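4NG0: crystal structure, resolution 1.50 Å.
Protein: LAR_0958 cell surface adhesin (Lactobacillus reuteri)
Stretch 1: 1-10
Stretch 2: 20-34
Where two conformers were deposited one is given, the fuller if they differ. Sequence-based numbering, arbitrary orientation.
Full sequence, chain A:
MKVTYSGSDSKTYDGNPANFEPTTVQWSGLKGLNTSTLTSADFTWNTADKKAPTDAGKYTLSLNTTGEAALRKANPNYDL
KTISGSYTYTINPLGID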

ATOM      1  N   MET A   1      18.702  -9.277  -0.008  1.00 53.30           N
ATOM      2  CA  MET A   1      18.151 -10.627  -0.030  1.00 43.85           C
ATOM      3  C   MET A   1      16.833 -10.705   0.730  1.00 33.69           C
ATOM      4  O   MET A   1      16.415 -11.785   1.147  1.00 37.53           O
ATOM      5  CB  MET A   1      19.156 -11.623   0.541  1.00 44.25           C
ATOM      6  N   LYS A   2      16.184  -9.555   0.906  1.00 39.01           N
ATOM      7  CA  LYS A   2      14.902  -9.488   1.605  1.00 20.32           C
ATOM      8  C   LYS A   2      13.972  -8.455   0.966  1.00 11.12           C
ATOM      9  O   LYS A   2      14.295  -7.263   0.888  1.00 17.55           O
ATOM     10  CB  LYS A   2      15.108  -9.186   3.089  1.00 29.26           C
ATOM     11  CG  LYS A   2      14.241 -10.019   4.016  1.00 34.21           C
ATOM     12  CD  LYS A   2      14.601  -9.783   5.470  1.00 41.32           C
ATOM     13  CE  LYS A   2      13.628 -10.488   6.403  1.00 40.20           C
ATOM     14  NZ  LYS A   2      13.609 -11.963   6.184  1.00 42.76           N
ATOM     15  N   VAL A   3      12.813  -8.922   0.512  1.00 11.39           N
ATOM     16  CA  VAL A   3      11.866  -8.073  -0.197  1.00  8.49           C
ATOM     17  C   VAL A   3      11.074  -7.229   0.780  1.00  9.39           C
ATOM     18  O   VAL A   3      10.407  -7.749   1.675  1.00  9.15           O
ATOM     19  CB  VAL A   3      10.890  -8.920  -1.039  1.00  7.41           C
ATOM     20  CG1 VAL A   3       9.847  -8.031  -1.710  1.00  9.94           C
ATOM     21  CG2 VAL A   3      11.662  -9.732  -2.084  1.00 12.08           C
ATOM     22  N   THR A   4      11.158  -5.915   0.609  1.00  6.41           N
ATOM     23  CA  THR A   4      10.437  -5.004   1.486  1.00  8.78           C
ATOM     24  C   THR A   4       9.736  -3.921   0.687  1.00  7.86           C
ATOM     25  O   THR A   4      10.135  -3.600  -0.430  1.00  8.14           O
ATOM     26  CB  THR A   4      11.369  -4.356   2.523  1.00 13.56           C
ATOM     27  OG1 THR A   4      12.413  -3.666   1.843  1.00 15.82           O
ATOM     28  CG2 THR A   4      11.995  -5.413   3.428  1.00 14.26           C
ATOM     29  N   TYR A   5       8.675  -3.369   1.265  1.00  6.79           N
ATOM     30  CA  TYR A   5       7.987  -2.226   0.668  1.00  5.95           C
ATOM     31  C   TYR A   5       7.882  -1.090   1.675  1.00  5.95           C
ATOM     32  O   TYR A   5       7.861  -1.308   2.891  1.00  6.42           O
ATOM     33  CB  TYR A   5       6.600  -2.618   0.118  1.00  6.79           C
ATOM     34  CG  TYR A   5       5.594  -3.128   1.136  1.00  5.66           C
ATOM     35  CD1 TYR A   5       5.506  -4.484   1.433  1.00  6.07           C
ATOM     36  CD2 TYR A   5       4.715  -2.252   1.779  1.00  6.08           C
ATOM     37  CE1 TYR A   5       4.583  -4.959   2.351  1.00  5.52           C
ATOM     38  CE2 TYR A   5       3.789  -2.716   2.697  1.00  6.34           C
ATOM     39  CZ  TYR A   5       3.730  -4.067   2.984  1.00  5.83           C
ATOM     40  OH  TYR A   5       2.802  -4.515   3.905  1.00  7.46           O
ATOM     41  N   SER A   6       7.826   0.126   1.146  1.00  5.58           N
ATOM     42  CA  SER A   6       7.667   1.319   1.951  1.00  6.92           C
ATOM     43  C   SER A   6       6.892   2.329   1.124  1.00  6.18           C
ATOM     44  O   SER A   6       6.504   2.052  -0.001  1.00  8.25           O
ATOM     45  CB  SER A   6       9.034   1.894   2.330  1.00  8.49           C
ATOM     46  OG  SER A   6       9.739   2.300   1.169  1.00 10.73           O
ATOM     47  N   GLY A   7       6.652   3.500   1.696  1.00  7.20           N
ATOM     48  CA  GLY A   7       6.034   4.572   0.946  1.00  6.31           C
ATOM     49  C   GLY A   7       5.001   5.329   1.746  1.00  4.95           C
ATOM     50  O   GLY A   7       4.652   4.951   2.871  1.00  6.37           O
ATOM     51  N   SER A   8       4.525   6.419   1.152  1.00  5.01           N
ATOM     52  CA  SER A   8       3.574   7.288   1.819  1.00  4.84           C
ATOM     53  C   SER A   8       2.879   8.174   0.814  1.00  5.34           C
ATOM     54  O   SER A   8       3.352   8.357  -0.304  1.00  8.76           O
ATOM     55  CB  SER A   8       4.271   8.147   2.873  1.00  7.99           C
ATOM     56  OG  SER A   8       5.255   8.974   2.272  1.00  9.70           O
ATOM     57  N   ASP A   9       1.739   8.714   1.229  1.00  5.03           N
ATOM     58  CA  ASP A   9       0.927   9.596   0.398  1.00  6.91           C
ATOM     59  C   ASP A   9      -0.012  10.331   1.334  1.00  4.13           C
ATOM     60  O   ASP A   9      -0.118  10.005   2.521  1.00  4.63           O
ATOM     61  CB  ASP A   9       0.140   8.763  -0.618  1.00  4.50           C
ATOM     62  CG  ASP A   9      -0.403   9.577  -1.784  1.00  7.16           C
ATOM     63  OD1 ASP A   9      -0.115  10.786  -1.903  1.00  8.84           O
ATOM     64  OD2 ASP A   9      -1.128   8.970  -2.604  1.00  9.90           O
ATOM     65  N   SER A  10      -0.669  11.349   0.797  1.00  4.42           N
ATOM     66  CA  SER A  10      -1.608  12.130   1.583  1.00  5.18           C
ATOM     67  C   SER A  10      -2.580  12.887   0.700  1.00  7.11           C
ATOM     68  O   SER A  10      -2.353  13.069  -0.507  1.00  7.30           O
ATOM     69  CB  SER A  10      -0.879  13.109   2.512  1.00  7.09           C
ATOM     70  OG  SER A  10      -0.202  14.109   1.768  1.00  7.90           O
ATOM     71  N   PHE A  20      -6.028   5.151  -2.476  1.00  7.44           N
ATOM     72  CA  PHE A  20      -4.689   4.588  -2.396  1.00  6.71           C
ATOM     73  C   PHE A  20      -4.156   4.315  -3.791  1.00  8.59           C
ATOM     74  O   PHE A  20      -4.853   3.732  -4.627  1.00 10.62           O
ATOM     75  CB  PHE A  20      -4.729   3.294  -1.586  1.00  7.69           C
ATOM     76  CG  PHE A  20      -3.498   2.447  -1.731  1.00  7.49           C
ATOM     77  CD1 PHE A  20      -2.316   2.817  -1.107  1.00  8.30           C
ATOM     78  CD2 PHE A  20      -3.526   1.268  -2.466  1.00  8.41           C
ATOM     79  CE1 PHE A  20      -1.162   2.043  -1.226  1.00  5.16           C
ATOM     80  CE2 PHE A  20      -2.372   0.471  -2.585  1.00  9.22           C
ATOM     81  CZ  PHE A  20      -1.192   0.861  -1.967  1.00  7.72           C
ATOM     82  N   GLU A  21      -2.916   4.728  -4.036  1.00  7.46           N
ATOM     83  CA  GLU A  21      -2.270   4.536  -5.335  1.00  9.38           C
ATOM     84  C   GLU A  21      -1.086   3.579  -5.205  1.00  8.02           C
ATOM     85  O   GLU A  21      -0.064   3.929  -4.631  1.00  8.45           O
ATOM     86  CB  GLU A  21      -1.779   5.877  -5.877  1.00 12.02           C
ATOM     87  CG  GLU A  21      -2.870   6.922  -6.113  1.00 17.06           C
ATOM     88  CD  GLU A  21      -3.753   6.607  -7.313  1.00 31.60           C
ATOM     89  OE1 GLU A  21      -3.403   5.699  -8.101  1.00 30.61           O
ATOM     90  OE2 GLU A  21      -4.804   7.268  -7.464  1.00 35.31           O
ATOM     91  N   PRO A  22      -1.212   2.356  -5.739  1.00  9.68           N
ATOM     92  CA  PRO A  22      -0.156   1.357  -5.555  0.73  8.76           C
ATOM     93  C   PRO A  22       1.183   1.750  -6.193  1.00 10.86           C
ATOM     94  O   PRO A  22       2.220   1.242  -5.769  1.00 10.07           O
ATOM     95  CB  PRO A  22      -0.738   0.100  -6.224  0.73 12.00           C
ATOM     96  CG  PRO A  22      -1.786   0.610  -7.153  0.73 11.79           C
ATOM     97  CD  PRO A  22      -2.364   1.814  -6.479  0.73 11.85           C
ATOM     98  N   THR A  23       1.173   2.653  -7.164  1.00 11.10           N
ATOM     99  CA  THR A  23       2.444   3.085  -7.759  1.00 11.53           C
ATOM    100  C   THR A  23       3.287   3.973  -6.840  1.00 11.61           C
ATOM    101  O   THR A  23       4.444   4.254  -7.140  1.00 14.23           O
ATOM    102  CB  THR A  23       2.251   3.782  -9.136  1.00 16.82           C
ATOM    103  OG1 THR A  23       1.443   4.949  -8.979  1.00 16.84           O
ATOM    104  CG2 THR A  23       1.599   2.833 -10.138  1.00 19.10           C
ATOM    105  N   THR A  24       2.720   4.419  -5.723  1.00  7.14           N
ATOM    106  CA  THR A  24       3.488   5.178  -4.740  1.00  7.82           C
ATOM    107  C   THR A  24       4.224   4.255  -3.771  1.00  9.69           C
ATOM    108  O   THR A  24       5.049   4.712  -2.974  1.00  9.06           O
ATOM    109  CB  THR A  24       2.606   6.134  -3.914  1.00  9.18           C
ATOM    110  OG1 THR A  24       1.628   5.376  -3.183  1.00  8.03           O
ATOM    111  CG2 THR A  24       1.923   7.172  -4.810  1.00  9.83           C
ATOM    112  N   VAL A  25       3.916   2.959  -3.818  1.00  8.36           N
ATOM    113  CA  VAL A  25       4.613   1.991  -2.969  1.00  8.07           C
ATOM    114  C   VAL A  25       5.994   1.732  -3.562  1.00  7.23           C
ATOM    115  O   VAL A  25       6.127   1.503  -4.766  1.00  9.54           O
ATOM    116  CB  VAL A  25       3.830   0.664  -2.845  1.00  7.99           C
ATOM    117  CG1 VAL A  25       4.582  -0.337  -1.989  1.00  9.53           C
ATOM    118  CG2 VAL A  25       2.445   0.909  -2.265  1.00 10.13           C
ATOM    119  N   GLN A  26       7.022   1.814  -2.721  1.00  6.56           N
ATOM    120  CA  GLN A  26       8.394   1.667  -3.172  1.00  6.24           C
ATOM    121  C   GLN A  26       8.932   0.330  -2.709  1.00  8.91           C
ATOM    122  O   GLN A  26       8.847  -0.024  -1.532  1.00  8.38           O
ATOM    123  CB  GLN A  26       9.254   2.800  -2.603  1.00  7.49           C
ATOM    124  CG  GLN A  26       8.737   4.197  -2.930  1.00  8.91           C
ATOM    125  CD  GLN A  26       8.641   4.437  -4.421  1.00 10.22           C
ATOM    126  OE1 GLN A  26       9.563   4.116  -5.170  1.00 12.29           O
ATOM    127  NE2 GLN A  26       7.510   4.978  -4.866  1.00 11.38           N
ATOM    128  N   TRP A  27       9.504  -0.406  -3.643  1.00  7.87           N
ATOM    129  CA  TRP A  27       9.945  -1.766  -3.384  1.00  7.98           C
ATOM    130  C   TRP A  27      11.454  -1.868  -3.419  1.00 10.71           C
ATOM    131  O   TRP A  27      12.121  -1.181  -4.196  1.00 11.24           O
ATOM    132  CB  TRP A  27       9.339  -2.698  -4.434  1.00  7.00           C
ATOM    133  CG  TRP A  27       7.857  -2.855  -4.284  1.00  7.41           C
ATOM    134  CD1 TRP A  27       6.880  -2.075  -4.846  1.00  7.67           C
ATOM    135  CD2 TRP A  27       7.184  -3.841  -3.497  1.00  7.63           C
ATOM    136  NE1 TRP A  27       5.639  -2.538  -4.468  1.00  8.58           N
ATOM    137  CE2 TRP A  27       5.800  -3.619  -3.638  1.00  7.37           C
ATOM    138  CE3 TRP A  27       7.619  -4.910  -2.700  1.00  7.96           C
ATOM    139  CZ2 TRP A  27       4.848  -4.415  -3.000  1.00  7.86           C
ATOM    140  CZ3 TRP A  27       6.668  -5.706  -2.070  1.00  9.52           C
ATOM    141  CH2 TRP A  27       5.302  -5.452  -2.225  1.00  7.99           C
ATOM    142  N   SER A  28      11.998  -2.740  -2.583  1.00  8.85           N
ATOM    143  CA  SER A  28      13.443  -2.886  -2.477  0.58  8.77           C
ATOM    144  C   SER A  28      13.813  -4.310  -2.074  1.00  9.98           C
ATOM    145  O   SER A  28      12.969  -5.059  -1.576  1.00  8.94           O
ATOM    146  CB  SER A  28      13.974  -1.881  -1.450  0.58 12.92           C
ATOM    147  OG  SER A  28      15.384  -1.938  -1.334  0.58 17.49           O
ATOM    148  N   GLY A  29      15.076  -4.676  -2.276  1.00  9.23           N
ATOM    149  CA  GLY A  29      15.594  -5.918  -1.737  1.00 10.95           C
ATOM    150  C   GLY A  29      15.930  -6.995  -2.746  1.00 13.42           C
ATOM    151  O   GLY A  29      16.716  -7.899  -2.450  1.00 14.19           O
ATOM    152  N   LEU A  30      15.336  -6.914  -3.929  1.00  9.50           N
ATOM    153  CA  LEU A  30      15.594  -7.899  -4.976  1.00  8.29           C
ATOM    154  C   LEU A  30      15.634  -7.220  -6.333  1.00  9.78           C
ATOM    155  O   LEU A  30      14.606  -6.766  -6.841  1.00 10.19           O
ATOM    156  CB  LEU A  30      14.513  -8.989  -4.982  1.00 10.38           C
ATOM    157  CG  LEU A  30      14.651 -10.084  -6.049  1.00 10.28           C
ATOM    158  CD1 LEU A  30      15.962 -10.854  -5.889  1.00 12.02           C
ATOM    159  CD2 LEU A  30      13.463 -11.049  -6.002  1.00 11.46           C
ATOM    160  N   LYS A  31      16.822  -7.161  -6.927  1.00 10.35           N
ATOM    161  CA  LYS A  31      16.960  -6.588  -8.259  1.00  8.90           C
ATOM    162  C   LYS A  31      16.139  -7.402  -9.255  1.00 11.56           C
ATOM    163  O   LYS A  31      16.278  -8.627  -9.333  1.00 13.31           O
ATOM    164  CB  LYS A  31      18.438  -6.540  -8.659  1.00 10.51           C
ATOM    165  CG  LYS A  31      18.692  -6.008 -10.056  1.00 11.47           C
ATOM    166  CD  LYS A  31      20.182  -5.831 -10.306  1.00 13.56           C
ATOM    167  CE  LYS A  31      20.466  -5.422 -11.741  1.00 14.74           C
ATOM    168  NZ  LYS A  31      21.925  -5.197 -11.936  1.00 14.01           N
ATOM    169  N   GLY A  32      15.259  -6.720  -9.983  1.00 12.59           N
ATOM    170  CA  GLY A  32      14.430  -7.361 -10.987  1.00 13.69           C
ATOM    171  C   GLY A  32      13.071  -7.831 -10.504  1.00 12.50           C
ATOM    172  O   GLY A  32      12.305  -8.400 -11.281  1.00 16.27           O
ATOM    173  N   LEU A  33      12.762  -7.598  -9.229  1.00 10.59           N
ATOM    174  CA  LEU A  33      11.437  -7.907  -8.720  1.00  7.25           C
ATOM    175  C   LEU A  33      10.385  -7.228  -9.581  1.00  8.83           C
ATOM    176  O   LEU A  33      10.466  -6.023  -9.840  1.00 11.04           O
ATOM    177  CB  LEU A  33      11.296  -7.426  -7.270  1.00  9.79           C
ATOM    178  CG  LEU A  33       9.953  -7.698  -6.587  1.00  7.87           C
ATOM    179  CD1 LEU A  33       9.795  -9.166  -6.227  1.00 10.88           C
ATOM    180  CD2 LEU A  33       9.810  -6.818  -5.361  1.00 10.54           C
ATOM    181  N   ASN A  34       9.403  -8.007 -10.021  1.00 10.23           N
ATOM    182  CA  ASN A  34       8.321  -7.496 -10.853  1.00 10.92           C
ATOM    183  C   ASN A  34       7.106  -7.115 -10.006  1.00  9.10           C
ATOM    184  O   ASN A  34       6.412  -7.983  -9.464  1.00  9.73           O
ATOM    185  CB  ASN A  34       7.959  -8.553 -11.905  1.00 11.45           C
ATOM    186  CG  ASN A  34       6.784  -8.152 -12.783  1.00 16.34           C
ATOM    187  OD1 ASN A  34       6.365  -6.993 -12.819  1.00 16.76           O
ATOM    188  ND2 ASN A  34       6.250  -9.127 -13.511  1.00 21.22           N
TER
HETATM  189  O   HOH W   1      11.217   0.232  -0.035  1.00 15.39           O
HETATM  190  O   HOH W   2       6.071   6.849  -1.511  1.00  8.69           O
HETATM  191  O   HOH W   3      -1.619   6.311  -2.032  1.00  7.34           O

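Two glycines flank the paired strands, and at each a CB would run into a carbonyl of the facing stretch: an ideal CB on Gly29 would lie 1.8 Å from Lys2 O, and one on Gly7 would lie 2.8 Å from Thr24 O. The backbone angles of both residues (phi/psi 111/-22° for Gly29, 139/172° for Gly7) by themselves also call for glycine. With no side chain in the way, Gly29 CA comes within 3.2 Å of Lys2 O, in a CA-H...O contact with an angle of 153° at the hydrogen.

Between the glycines the strands run antiparallel, their directions 158° apart. Thr4 and Ser28 form a hydrogen-bonded pair, with Thr4 N to Ser28 O and Ser28 N to Thr4 O both 3.0 Å. Two residues on, Ser6 N donates to Gln26 O at 2.9 Å and Gln26 N to Ser6 O at 2.8 Å. In both pairs the bond donated by one partner is nearly straight (172°) and the other more bent (152°). Tyr5 and Trp27 form the non-hydrogen-bonded pair between them, their CA atoms 4.5 Å apart; here the CA-H groups point to carbonyls that also accept the N-H bonds of the flanking pairs, with Tyr5 CA 3.2 Å from Gln26 O and Trp27 CA 3.5 Å from Thr4 O.

Tyr5 and Trp27 project from the same face of the sheet. Tyr5 CB sits almost squarely over the Trp27 six-membered ring, 3.6 Å from its centroid and 5° off the normal, a CH-pi contact. The two aromatic rings themselves meet obliquely, with planes at 48° and centroids 5.3 Å apart. Val25 CG1 packs 3.7 Å from Tyr5 CB, while Val3 CG1 lies at the edge of the indole, 4.0 Å from Trp27 CZ3. The same methyl, Val3 CG1, reaches Leu33 CD2 at 3.8 Å, extending the apolar cluster to the type II turn from Leu30 to Leu33.

The other face carries Thr4, Ser6, Gln26 and Ser28. Here water 1 bridges Ser6 OG and Gln26 O, 2.8 Å from each, and donates to the carbonyl.

Beyond Gly7, water takes over from direct pairing. Water 2 accepts from Ser8 N at 3.1 Å and donates to Thr24 O at 2.8 Å; water 3 donates to Asp9 OD2 at 2.8 Å and accepts from Glu21 N at 2.9 Å. The facing bend is held internally: Glu21 O accepts from both Thr24 N (3.0 Å) and Thr24 OG1 (2.7 Å).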